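Local coordinates for oxidoreductase, short chain dehydrogenase/reductase family protein (PDB 5FYD) that reduces the 7-oxo group of 7-oxolithocholate with NADPH to give ursodeoxycholate, as a homodimeric 7beta-hydroxysteroid dehydrogenase of the short-chain dehydrogenase/reductase family, at residues T167-V170 / A171-E175. Residues are numbered along the deposited sequence; the frame is centred on the assembly and turned at random.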
ATOM      1  N   THR A 167      -6.747   6.898 -25.316  1.00  9.50           N
ATOM      2  CA  THR A 167      -7.669   5.784 -25.562  1.00  9.69           C
ATOM      3  C   THR A 167      -9.036   6.293 -25.999  1.00  9.89           C
ATOM      4  O   THR A 167      -9.665   5.689 -26.870  1.00 10.21           O
ATOM      5  CB  THR A 167      -7.759   4.843 -24.360  1.00  9.54           C
ATOM      6  OG1 THR A 167      -6.441   4.425 -23.998  1.00  9.83           O
ATOM      7  CG2 THR A 167      -8.587   3.604 -24.694  1.00  9.70           C
ATOM      8  N   GLU A 168      -9.479   7.413 -25.435  1.00  9.93           N
ATOM      9  CA  GLU A 168     -10.742   8.030 -25.862  1.00 10.27           C
ATOM     10  C   GLU A 168     -10.693   8.361 -27.342  1.00 10.39           C
ATOM     11  O   GLU A 168     -11.630   8.071 -28.071  1.00 10.68           O
ATOM     12  CB  GLU A 168     -11.068   9.285 -25.051  1.00 10.53           C
ATOM     13  CG  GLU A 168     -11.481   9.002 -23.606  1.00 10.45           C
ATOM     14  CD  GLU A 168     -11.831  10.246 -22.814  1.00 11.08           C
ATOM     15  OE1 GLU A 168     -11.244  11.321 -23.046  1.00 11.37           O
ATOM     16  OE2 GLU A 168     -12.702  10.167 -21.921  1.00 12.04           O
ATOM     17  N   ALA A 169      -9.578   8.943 -27.773  1.00 10.56           N
ATOM     18  CA  ALA A 169      -9.391   9.312 -29.185  1.00 10.41           C
ATOM     19  C   ALA A 169      -9.477   8.097 -30.083  1.00 11.09           C
ATOM     20  O   ALA A 169     -10.246   8.094 -31.053  1.00 11.01           O
ATOM     21  CB  ALA A 169      -8.066  10.009 -29.368  1.00 10.55           C
ATOM     22  N   VAL A 170      -8.737   7.056 -29.725  1.00 11.05           N
ATOM     23  CA  VAL A 170      -8.677   5.822 -30.517  1.00 11.88           C
ATOM     24  C   VAL A 170     -10.017   5.082 -30.497  1.00 12.40           C
ATOM     25  O   VAL A 170     -10.428   4.516 -31.521  1.00 13.30           O
ATOM     26  CB  VAL A 170      -7.505   4.912 -30.067  1.00 11.61           C
ATOM     27  CG1 VAL A 170      -7.531   3.560 -30.767  1.00 12.02           C
ATOM     28  CG2 VAL A 170      -6.182   5.598 -30.323  1.00 11.74           C
ATOM     29  N   ALA A 171     -10.711   5.110 -29.361  1.00 12.87           N
ATOM     30  CA  ALA A 171     -12.050   4.516 -29.246  1.00 12.96           C
ATOM     31  C   ALA A 171     -13.001   5.112 -30.284  1.00 13.83           C
ATOM     32  O   ALA A 171     -13.698   4.373 -30.987  1.00 13.48           O
ATOM     33  CB  ALA A 171     -12.606   4.655 -27.837  1.00 13.50           C
ATOM     34  N   CYS A 172     -12.949   6.431 -30.427  1.00 13.64           N
ATOM     35  CA  CYS A 172     -13.739   7.130 -31.441  1.00 14.34           C
ATOM     36  C   CYS A 172     -13.307   6.769 -32.867  1.00 13.88           C
ATOM     37  O   CYS A 172     -14.149   6.493 -33.749  1.00 15.37           O
ATOM     38  CB  CYS A 172     -13.615   8.618 -31.219  1.00 14.74           C
ATOM     39  SG  CYS A 172     -14.767   9.556 -32.227  1.00 17.01           S
ATOM     40  N   GLU A 173     -12.003   6.774 -33.106  1.00 13.15           N
ATOM     41  CA  GLU A 173     -11.456   6.363 -34.408  1.00 13.73           C
ATOM     42  C   GLU A 173     -11.926   4.974 -34.839  1.00 14.65           C
ATOM     43  O   GLU A 173     -12.056   4.716 -36.043  1.00 15.19           O
ATOM     44  CB  GLU A 173      -9.928   6.356 -34.379  1.00 13.76           C
ATOM     45  CG  GLU A 173      -9.287   7.713 -34.204  1.00 13.36           C
ATOM     46  CD  GLU A 173      -7.815   7.667 -33.823  1.00 13.59           C
ATOM     47  OE1 GLU A 173      -7.133   6.606 -33.938  1.00 14.31           O
ATOM     48  OE2 GLU A 173      -7.312   8.735 -33.397  1.00 13.77           O
ATOM     49  N   CYS A 174     -12.152   4.071 -33.876  1.00 13.67           N
ATOM     50  CA  CYS A 174     -12.493   2.691 -34.188  1.00 14.58           C
ATOM     51  C   CYS A 174     -13.989   2.439 -34.341  1.00 15.64           C
ATOM     52  O   CYS A 174     -14.367   1.326 -34.694  1.00 16.05           O
ATOM     53  CB  CYS A 174     -11.932   1.739 -33.138  1.00 14.38           C
ATOM     54  SG  CYS A 174     -10.147   1.607 -33.201  1.00 14.29           S
ATOM     55  N   GLU A 175     -14.826   3.432 -34.061  1.00 16.93           N
ATOM     56  CA  GLU A 175     -16.273   3.268 -34.233  1.00 20.00           C
ATOM     57  C   GLU A 175     -16.584   2.969 -35.685  1.00 20.92           C
ATOM     58  O   GLU A 175     -16.107   3.656 -36.575  1.00 22.19           O
ATOM     59  CB  GLU A 175     -17.044   4.516 -33.792  1.00 22.06           C
ATOM     60  CG  GLU A 175     -17.025   4.707 -32.299  1.00 25.00           C
ATOM     61  CD  GLU A 175     -18.240   5.464 -31.786  1.00 28.44           C
ATOM     62  OE1 GLU A 175     -18.279   6.693 -31.972  1.00 30.86           O
ATOM     63  OE2 GLU A 175     -19.134   4.829 -31.188  1.00 32.16           O
TER
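V170 meets both E173 and C174 one turn further along, near the C-terminal part of helix 154-173. Its two methyls divide the work. With CG1 anti to the backbone N (chi1 173°), that methyl lies 4.1 Å from SG of C174, an apolar touch, while CG2 lies beside the carboxylate, 3.9 Å from OE1 of E173, the two side chains crossing at a slant. The E173 chain leaves with CG beside its own backbone N and then runs extended back over the preceding turn: its CG rests 3.3 Å from O of A169, OE1 faces V170, 3.8 Å from its CA, and OE2 lies on the A169 side. The A171 methyl rests over the carbonyls one turn back, CB 3.3 Å from O of T167 and next to O of E168.

Beneath these side chains run i to i+4 helical bonds. N of A171 donates to O of T167 at 2.8 Å, and N of E173 reaches O of A169 at 3.0 Å with a fairly straight N-H (166°). The bond from N of C174 to O of V170 is more bent, at 133°.

T167 packs on F119 and F123, V170 on F123 and C174 on M127, all of helix 105-132. A171 touches L229 in a loop, while T167 and C174 on V181, with T167 and E168 on V183, set the helix against strand 179-186 of the Rossmann-type parallel sheet.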